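Local coordinates for protein ORF10 (Moritella marina, PDB 6RIW) that forms the ketosynthase-chain length factor didomain of a polyunsaturated fatty acid synthase, probably serving in the condensation steps that lengthen the acyl chain, at residues G914-I917 against S918-I921; E585-L588 against H589-R592; I779-A782 against A783-L787. All coordinates share one frame; numbering follows the deposited sequence.

Interaction 1: residues G914-I917 against S918-I921; sequences GQLI and SNAI
The contact of Leu916 and Ile917 with Asn919, Ala920 and Ile921 is a local helix-start contact, made where the loop that follows strand 907-911 winds into helix 917-922. Leu916 holds the N-cap position. Its carbonyl takes the first main-chain bond of the helix, from Ala920 N to Leu916 O at 3.1 Å. The following bond is longer: Ile921 N reaches Ile917 O at 3.3 Å, a weak bond.

Side chains sort to different flanks of this first turn. Leu916 and Asn919 run alongside one another, and the CD1 methyl of Leu916 comes within 3.4 Å of Asn919 ND2, an apolar group laid against an amide. Ala920 points back at the loop; its CB methyl sits 3.4 Å from Leu916 O and 3.8 Å from Gln915 CG, which stands anti to the backbone N (chi1 178°). Ile917 and Ile921 lie side by side one turn apart, with Ile917 CG2 4.1 Å from Ile921 CD1. Both are buried and press on helix 129-148 of the ketosynthase half, Ile917 on Val140 and Val141, Ile921 on Ala144 and Leu145. Main-chain bonds of Gly914 with Gln504 and of Ile917 with Lys507 join the loop and the first residue of the helix to the 504-507 region.

A leucine side chain has no acceptor to offer the amides of the first turn, so within this contact the helix start rests on main-chain bonding, while the two isoleucines supply apolar contact with helix 129-148.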
ATOM      1  N   GLY A 914      10.868 -18.867  -8.858  1.00 18.00           N
ATOM      2  CA  GLY A 914      11.362 -18.708 -10.209  1.00 25.12           C
ATOM      3  C   GLY A 914      12.641 -19.490 -10.402  1.00 22.48           C
ATOM      4  O   GLY A 914      12.948 -20.405  -9.637  1.00 20.68           O
ATOM      5  N   GLN A 915      13.374 -19.104 -11.443  1.00 24.22           N
ATOM      6  CA  GLN A 915      14.634 -19.749 -11.800  1.00 25.77           C
ATOM      7  C   GLN A 915      15.553 -19.919 -10.593  1.00 19.54           C
ATOM      8  O   GLN A 915      15.672 -19.026  -9.748  1.00 18.69           O
ATOM      9  CB  GLN A 915      15.326 -18.904 -12.874  1.00 28.48           C
ATOM     10  CG  GLN A 915      16.682 -19.409 -13.315  1.00 28.41           C
ATOM     11  CD  GLN A 915      17.041 -18.876 -14.671  1.00 32.78           C
ATOM     12  OE1 GLN A 915      17.123 -17.668 -14.873  1.00 41.16           O
ATOM     13  NE2 GLN A 915      17.234 -19.774 -15.622  1.00 44.11           N
ATOM     14  N   LEU A 916      16.197 -21.079 -10.511  1.00 16.79           N
ATOM     15  CA  LEU A 916      17.165 -21.327  -9.447  1.00 15.53           C
ATOM     16  C   LEU A 916      18.402 -20.457  -9.679  1.00 19.20           C
ATOM     17  O   LEU A 916      19.059 -20.585 -10.716  1.00 18.11           O
ATOM     18  CB  LEU A 916      17.535 -22.805  -9.410  1.00 18.88           C
ATOM     19  CG  LEU A 916      16.285 -23.693  -9.399  1.00 23.17           C
ATOM     20  CD1 LEU A 916      16.588 -25.110  -9.894  1.00 23.70           C
ATOM     21  CD2 LEU A 916      15.713 -23.718  -8.005  1.00 20.97           C
ATOM     22  N   ILE A 917      18.713 -19.568  -8.722  1.00 16.24           N
ATOM     23  CA  ILE A 917      19.783 -18.588  -8.924  1.00 15.87           C
ATOM     24  C   ILE A 917      21.128 -19.278  -9.162  1.00 16.46           C
ATOM     25  O   ILE A 917      21.851 -18.952 -10.115  1.00 17.25           O
ATOM     26  CB  ILE A 917      19.873 -17.620  -7.727  1.00 16.80           C
ATOM     27  CG1 ILE A 917      18.556 -16.854  -7.513  1.00 15.72           C
ATOM     28  CG2 ILE A 917      21.031 -16.623  -7.941  1.00 17.44           C
ATOM     29  CD1 ILE A 917      18.519 -16.120  -6.161  1.00 15.53           C
ATOM     30  N   SER A 918      21.519 -20.194  -8.273  1.00 14.89           N
ATOM     31  CA  SER A 918      22.853 -20.767  -8.373  1.00 16.33           C
ATOM     32  C   SER A 918      23.000 -21.577  -9.657  1.00 21.09           C
ATOM     33  O   SER A 918      23.983 -21.421 -10.393  1.00 16.82           O
ATOM     34  CB  SER A 918      23.156 -21.622  -7.152  1.00 20.28           C
ATOM     35  OG  SER A 918      24.466 -22.160  -7.245  1.00 26.70           O
ATOM     36  N   ASN A 919      22.010 -22.426  -9.958  1.00 16.04           N
ATOM     37  CA  ASN A 919      22.085 -23.245 -11.165  1.00 18.46           C
ATOM     38  C   ASN A 919      22.209 -22.388 -12.415  1.00 19.03           C
ATOM     39  O   ASN A 919      22.927 -22.754 -13.357  1.00 21.40           O
ATOM     40  CB  ASN A 919      20.842 -24.138 -11.278  1.00 21.13           C
ATOM     41  CG  ASN A 919      20.872 -25.308 -10.328  1.00 27.19           C
ATOM     42  OD1 ASN A 919      21.862 -25.536  -9.617  1.00 33.78           O
ATOM     43  ND2 ASN A 919      19.782 -26.071 -10.308  1.00 27.47           N
ATOM     44  N   ALA A 920      21.459 -21.277 -12.473  1.00 18.18           N
ATOM     45  CA  ALA A 920      21.484 -20.412 -13.643  1.00 16.23           C
ATOM     46  C   ALA A 920      22.867 -19.822 -13.877  1.00 20.02           C
ATOM     47  O   ALA A 920      23.240 -19.557 -15.019  1.00 19.77           O
ATOM     48  CB  ALA A 920      20.460 -19.287 -13.507  1.00 19.74           C
ATOM     49  N   ILE A 921      23.630 -19.601 -12.819  1.00 15.97           N
ATOM     50  CA  ILE A 921      24.985 -19.078 -12.959  1.00 16.19           C
ATOM     51  C   ILE A 921      25.998 -20.204 -13.167  1.00 19.38           C
ATOM     52  O   ILE A 921      26.755 -20.189 -14.144  1.00 21.59           O
ATOM     53  CB  ILE A 921      25.313 -18.208 -11.719  1.00 17.92           C
ATOM     54  CG1 ILE A 921      24.371 -17.001 -11.678  1.00 21.03           C
ATOM     55  CG2 ILE A 921      26.774 -17.771 -11.714  1.00 17.76           C
ATOM     56  CD1 ILE A 921      24.321 -16.280 -10.315  1.00 18.75           C
TER

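Interaction 2: residues E585-L588 against H589-R592; sequences ELEL and HQYR
A 3-10 turn running into helix 589-595 joins Leu586 to His589 and Glu587 to Gln590. The carbonyl of Leu586 is gripped twice by one residue: His589 ND1 donates to Leu586 O at 2.8 Å, with the oxygen at the ring edge and only 13° out of the ring plane, and His589 N reaches Leu586 O at 3.2 Å, from above the carbonyl plane. With CG beside its own backbone N (chi1 -65°), the imidazole folds back far enough for this. NE2 is hydrogen-bonded to Ser129, and the ring also meets Phe133 of helix 129-148.

The i to i+3 pattern continues with Gln590 N to Glu587 O at 2.9 Å and Tyr591 N to Leu588 O at 3.2 Å. A water then bridges the i to i+4 pair, giving to Leu588 O at 2.7 Å and accepting from Arg592 N at 2.8 Å, and stands in for a direct bond between the two. This element follows strand 576-581 in the second, thiolase-like ketosynthase region. A leucine in place of His589 would probably leave Leu586 O with a single donor of the two and Ser129 without its imidazole mate.

Glu587 and Gln590 lie alongside, Gln590 NE2 passing 3.6 Å from Glu587 CG, and the carboxylate and amide planes stand 37° apart. Their polar ends turn to other partners, Glu587 to Arg505 in a salt bridge, Gln590 to Glu700 and Lys507.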
ATOM      1  N   GLU A 585       4.704  -7.024  -1.509  1.00 14.41           N
ATOM      2  CA  GLU A 585       5.352  -8.250  -1.954  1.00 13.88           C
ATOM      3  C   GLU A 585       6.839  -8.098  -1.679  1.00 13.93           C
ATOM      4  O   GLU A 585       7.521  -7.331  -2.363  1.00 12.57           O
ATOM      5  CB  GLU A 585       5.085  -8.468  -3.441  1.00 15.26           C
ATOM      6  CG  GLU A 585       5.808  -9.683  -4.040  1.00 16.11           C
ATOM      7  CD  GLU A 585       5.590 -10.951  -3.219  1.00 24.51           C
ATOM      8  OE1 GLU A 585       4.527 -11.604  -3.398  1.00 19.16           O
ATOM      9  OE2 GLU A 585       6.488 -11.305  -2.406  1.00 21.21           O
ATOM     10  N   LEU A 586       7.327  -8.781  -0.651  1.00 12.57           N
ATOM     11  CA  LEU A 586       8.736  -8.664  -0.296  1.00 13.09           C
ATOM     12  C   LEU A 586       9.658  -9.162  -1.404  1.00 14.17           C
ATOM     13  O   LEU A 586      10.828  -8.743  -1.449  1.00 12.95           O
ATOM     14  CB  LEU A 586       8.978  -9.426   0.999  1.00 11.40           C
ATOM     15  CG  LEU A 586       8.217  -8.880   2.234  1.00 12.26           C
ATOM     16  CD1 LEU A 586       8.399  -9.847   3.417  1.00 13.36           C
ATOM     17  CD2 LEU A 586       8.698  -7.477   2.612  1.00 13.58           C
ATOM     18  N   GLU A 587       9.172 -10.048  -2.302  1.00 13.98           N
ATOM     19  CA  GLU A 587       9.998 -10.477  -3.432  1.00 12.98           C
ATOM     20  C   GLU A 587      10.308  -9.340  -4.400  1.00 14.12           C
ATOM     21  O   GLU A 587      11.184  -9.502  -5.266  1.00 11.98           O
ATOM     22  CB  GLU A 587       9.341 -11.648  -4.191  1.00 13.88           C
ATOM     23  CG  GLU A 587       9.264 -12.920  -3.346  1.00 17.28           C
ATOM     24  CD  GLU A 587       8.752 -14.131  -4.137  1.00 25.19           C
ATOM     25  OE1 GLU A 587       8.207 -13.954  -5.253  1.00 25.54           O
ATOM     26  OE2 GLU A 587       8.890 -15.259  -3.631  1.00 22.01           O
ATOM     27  N   LEU A 588       9.655  -8.184  -4.258  1.00 12.92           N
ATOM     28  CA  LEU A 588      10.016  -7.045  -5.094  1.00 10.99           C
ATOM     29  C   LEU A 588      11.463  -6.585  -4.903  1.00 12.67           C
ATOM     30  O   LEU A 588      11.999  -5.888  -5.783  1.00 11.10           O
ATOM     31  CB  LEU A 588       9.066  -5.868  -4.818  1.00 12.56           C
ATOM     32  CG  LEU A 588       7.604  -6.037  -5.281  1.00 14.98           C
ATOM     33  CD1 LEU A 588       6.823  -4.774  -4.933  1.00 17.08           C
ATOM     34  CD2 LEU A 588       7.538  -6.332  -6.762  1.00 17.55           C
ATOM     35  N   HIS A 589      12.098  -6.934  -3.779  1.00 12.29           N
ATOM     36  CA  HIS A 589      13.507  -6.602  -3.578  1.00 11.84           C
ATOM     37  C   HIS A 589      14.413  -7.347  -4.546  1.00 12.28           C
ATOM     38  O   HIS A 589      15.560  -6.935  -4.743  1.00 12.57           O
ATOM     39  CB  HIS A 589      13.915  -6.893  -2.126  1.00 11.85           C
ATOM     40  CG  HIS A 589      13.197  -6.018  -1.141  1.00 12.21           C
ATOM     41  ND1 HIS A 589      12.061  -6.427  -0.474  1.00 11.81           N
ATOM     42  CD2 HIS A 589      13.436  -4.745  -0.737  1.00 10.67           C
ATOM     43  CE1 HIS A 589      11.626  -5.441   0.302  1.00 11.19           C
ATOM     44  NE2 HIS A 589      12.452  -4.415   0.174  1.00 11.51           N
ATOM     45  N   GLN A 590      13.910  -8.417  -5.169  1.00 12.71           N
ATOM     46  CA  GLN A 590      14.728  -9.140  -6.131  1.00 12.93           C
ATOM     47  C   GLN A 590      15.030  -8.300  -7.362  1.00 12.33           C
ATOM     48  O   GLN A 590      16.035  -8.550  -8.030  1.00 13.88           O
ATOM     49  CB  GLN A 590      14.032 -10.451  -6.526  1.00 14.64           C
ATOM     50  CG  GLN A 590      13.941 -11.429  -5.368  1.00 11.92           C
ATOM     51  CD  GLN A 590      13.016 -12.593  -5.660  1.00 18.41           C
ATOM     52  OE1 GLN A 590      12.703 -12.857  -6.811  1.00 18.80           O
ATOM     53  NE2 GLN A 590      12.584 -13.303  -4.615  1.00 19.28           N
ATOM     54  N   TYR A 591      14.189  -7.310  -7.677  1.00 13.68           N
ATOM     55  CA  TYR A 591      14.425  -6.516  -8.876  1.00 14.45           C
ATOM     56  C   TYR A 591      15.695  -5.674  -8.747  1.00 14.22           C
ATOM     57  O   TYR A 591      16.570  -5.701  -9.631  1.00 15.15           O
ATOM     58  CB  TYR A 591      13.218  -5.635  -9.184  1.00 17.52           C
ATOM     59  CG  TYR A 591      13.505  -4.773 -10.374  1.00 18.65           C
ATOM     60  CD1 TYR A 591      13.704  -5.341 -11.623  1.00 20.17           C
ATOM     61  CD2 TYR A 591      13.631  -3.395 -10.242  1.00 20.65           C
ATOM     62  CE1 TYR A 591      14.025  -4.555 -12.726  1.00 22.81           C
ATOM     63  CE2 TYR A 591      13.936  -2.601 -11.333  1.00 22.18           C
ATOM     64  CZ  TYR A 591      14.130  -3.192 -12.570  1.00 23.44           C
ATOM     65  OH  TYR A 591      14.439  -2.402 -13.647  1.00 26.17           O
ATOM     66  N   ARG A 592      15.821  -4.903  -7.667  1.00 12.50           N
ATOM     67  CA  ARG A 592      17.103  -4.228  -7.442  1.00 13.10           C
ATOM     68  C   ARG A 592      18.211  -5.241  -7.155  1.00 13.18           C
ATOM     69  O   ARG A 592      19.381  -5.003  -7.492  1.00 13.01           O
ATOM     70  CB  ARG A 592      16.994  -3.212  -6.299  1.00 13.55           C
ATOM     71  CG  ARG A 592      18.312  -2.439  -6.108  1.00 14.90           C
ATOM     72  CD  ARG A 592      18.208  -1.260  -5.152  1.00 13.56           C
ATOM     73  NE  ARG A 592      19.545  -0.670  -5.006  1.00 14.73           N
ATOM     74  CZ  ARG A 592      19.783   0.582  -4.624  1.00 16.32           C
ATOM     75  NH1 ARG A 592      18.779   1.392  -4.340  1.00 16.45           N
ATOM     76  NH2 ARG A 592      21.036   1.023  -4.532  1.00 13.81           N
TER
HETATM   77  O   HOH W   1      13.867  -3.899  -5.948  1.00 15.69           O

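Interaction 3: residues I779-A782 against A783-L787; sequences ITIA and ADKAL
Ile781 and Lys785 carry the side-chain part of a contact within helix 776-790, whose main-chain part is a regular i to i+4 ladder. Four rungs cross from 779-782 to 783-787. Ala783 N bonds to Ile779 O at 2.8 Å and Asp784 N to Thr780 O at 2.9 Å, followed by Lys785 N to Ile781 O at 3.1 Å and Ala786 N to Ala782 O at 3.0 Å. The spacing is that of an alpha-helix.

A water gives a second bond to one of these oxygens. It donates to Ile781 O at 2.8 Å and to Asp784 OD2 at 3.0 Å, linking the carboxylate to the carbonyl already taken by Lys785 N. Asp784 reaches this position because its CG stands anti to the backbone N (chi1 175°).

In the fold, the helix packs against strands 763-772 and 876-884 of the second thiolase-like region, which are antiparallel partners, and also touches helix 808-821. Its alanines probably permit a close approach: Ala782 lies on Cys877 and Ala771, Ala783 on His879 and Leu821, Ala786 on Ser769. Ile779 and Leu787 extend the buried face beyond the alanines.

Between side chains of the two segments, the apolar contact is that of Ile781 with Lys785, on an exposed flank. Lys785 leaves its backbone with CG beside N (chi1 -65°) and runs out extended, side by side with Ile781. Its CG passes 3.3 Å from Ile781 O, while CE lies 3.8 Å from the Ile781 CG2 methyl. The ammonium end continues past the isoleucine to the carbonyl of Phe770 on strand 763-772, where NZ is hydrogen-bonded.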
ATOM      1  N   ILE A 779      -7.690  -6.838  24.472  1.00 12.97           N
ATOM      2  CA  ILE A 779      -8.605  -7.855  23.953  1.00 14.49           C
ATOM      3  C   ILE A 779      -9.981  -7.734  24.606  1.00 17.39           C
ATOM      4  O   ILE A 779     -11.020  -7.760  23.926  1.00 14.75           O
ATOM      5  CB  ILE A 779      -8.010  -9.256  24.161  1.00 12.79           C
ATOM      6  CG1 ILE A 779      -6.734  -9.400  23.316  1.00 13.71           C
ATOM      7  CG2 ILE A 779      -9.015 -10.311  23.768  1.00 14.76           C
ATOM      8  CD1 ILE A 779      -6.000 -10.705  23.524  1.00 13.69           C
ATOM      9  N   THR A 780     -10.019  -7.635  25.938  1.00 14.10           N
ATOM     10  CA  THR A 780     -11.320  -7.575  26.595  1.00 14.18           C
ATOM     11  C   THR A 780     -12.067  -6.296  26.242  1.00 17.20           C
ATOM     12  O   THR A 780     -13.301  -6.323  26.107  1.00 16.77           O
ATOM     13  CB  THR A 780     -11.163  -7.718  28.118  1.00 20.63           C
ATOM     14  OG1 THR A 780     -10.482  -6.573  28.638  1.00 26.36           O
ATOM     15  CG2 THR A 780     -10.362  -8.933  28.440  1.00 16.61           C
ATOM     16  N   ILE A 781     -11.346  -5.186  26.038  1.00 16.33           N
ATOM     17  CA  ILE A 781     -12.002  -3.933  25.678  1.00 18.86           C
ATOM     18  C   ILE A 781     -12.617  -4.032  24.291  1.00 20.17           C
ATOM     19  O   ILE A 781     -13.769  -3.623  24.068  1.00 17.75           O
ATOM     20  CB  ILE A 781     -11.015  -2.758  25.758  1.00 17.53           C
ATOM     21  CG1 ILE A 781     -10.721  -2.409  27.223  1.00 18.69           C
ATOM     22  CG2 ILE A 781     -11.583  -1.555  25.003  1.00 20.42           C
ATOM     23  CD1 ILE A 781      -9.588  -1.409  27.388  1.00 23.77           C
ATOM     24  N   ALA A 782     -11.846  -4.559  23.330  1.00 13.94           N
ATOM     25  CA  ALA A 782     -12.369  -4.738  21.985  1.00 15.08           C
ATOM     26  C   ALA A 782     -13.511  -5.737  21.968  1.00 16.91           C
ATOM     27  O   ALA A 782     -14.499  -5.547  21.251  1.00 13.62           O
ATOM     28  CB  ALA A 782     -11.246  -5.181  21.038  1.00 15.36           C
ATOM     29  N   ALA A 783     -13.386  -6.835  22.725  1.00 14.84           N
ATOM     30  CA  ALA A 783     -14.459  -7.821  22.754  1.00 18.83           C
ATOM     31  C   ALA A 783     -15.753  -7.223  23.311  1.00 16.24           C
ATOM     32  O   ALA A 783     -16.847  -7.482  22.787  1.00 15.56           O
ATOM     33  CB  ALA A 783     -14.018  -9.027  23.580  1.00 17.02           C
ATOM     34  N   ASP A 784     -15.651  -6.455  24.393  1.00 16.67           N
ATOM     35  CA  ASP A 784     -16.843  -5.834  24.967  1.00 23.39           C
ATOM     36  C   ASP A 784     -17.508  -4.894  23.968  1.00 21.73           C
ATOM     37  O   ASP A 784     -18.746  -4.840  23.873  1.00 17.95           O
ATOM     38  CB  ASP A 784     -16.481  -5.085  26.243  1.00 23.62           C
ATOM     39  CG  ASP A 784     -17.672  -4.319  26.824  1.00 34.91           C
ATOM     40  OD1 ASP A 784     -18.709  -4.962  27.122  1.00 39.33           O
ATOM     41  OD2 ASP A 784     -17.584  -3.074  26.960  1.00 36.79           O
ATOM     42  N   LYS A 785     -16.707  -4.124  23.230  1.00 18.72           N
ATOM     43  CA  LYS A 785     -17.294  -3.247  22.221  1.00 19.90           C
ATOM     44  C   LYS A 785     -18.017  -4.060  21.163  1.00 17.94           C
ATOM     45  O   LYS A 785     -19.114  -3.695  20.725  1.00 19.39           O
ATOM     46  CB  LYS A 785     -16.222  -2.388  21.542  1.00 16.27           C
ATOM     47  CG  LYS A 785     -15.496  -1.379  22.404  1.00 21.71           C
ATOM     48  CD  LYS A 785     -14.577  -0.557  21.501  1.00 24.83           C
ATOM     49  CE  LYS A 785     -13.542   0.207  22.291  1.00 30.40           C
ATOM     50  NZ  LYS A 785     -12.623   0.966  21.375  1.00 31.17           N
ATOM     51  N   ALA A 786     -17.403  -5.160  20.717  1.00 16.57           N
ATOM     52  CA  ALA A 786     -17.979  -5.916  19.619  1.00 15.29           C
ATOM     53  C   ALA A 786     -19.238  -6.646  20.061  1.00 18.77           C
ATOM     54  O   ALA A 786     -20.210  -6.740  19.298  1.00 16.06           O
ATOM     55  CB  ALA A 786     -16.933  -6.888  19.055  1.00 14.53           C
ATOM     56  N   LEU A 787     -19.253  -7.152  21.300  1.00 16.00           N
ATOM     57  CA  LEU A 787     -20.453  -7.832  21.784  1.00 15.91           C
ATOM     58  C   LEU A 787     -21.601  -6.840  21.943  1.00 19.40           C
ATOM     59  O   LEU A 787     -22.746  -7.144  21.579  1.00 19.71           O
ATOM     60  CB  LEU A 787     -20.160  -8.553  23.105  1.00 17.52           C
ATOM     61  CG  LEU A 787     -19.174  -9.726  23.001  1.00 16.21           C
ATOM     62  CD1 LEU A 787     -18.524 -10.045  24.348  1.00 19.40           C
ATOM     63  CD2 LEU A 787     -19.845 -10.960  22.415  1.00 20.31           C
TER
HETATM   64  O   HOH W   2     -15.130  -1.781  25.760  1.00 27.08           O

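How the interactions relate
Along the chain interaction 2 comes first, then interaction 3, and interaction 1 last. Interactions 2 and 3 fall in the same thiolase-like region, the second of the didomain, yet their centres are about 38 Å apart. Interaction 1 lies far from interaction 3, about 50 Å between centres, but near interaction 2, with centres about 16 Å and nearest atoms about 7 Å apart. Both 1 and 2 pack on helix 129-148 of the first ketosynthase region and have Lys507 as a partner. This is consistent with a place near the junction of the two halves, whereas helix 776-790 of interaction 3 packs on strands and a helix of the second region.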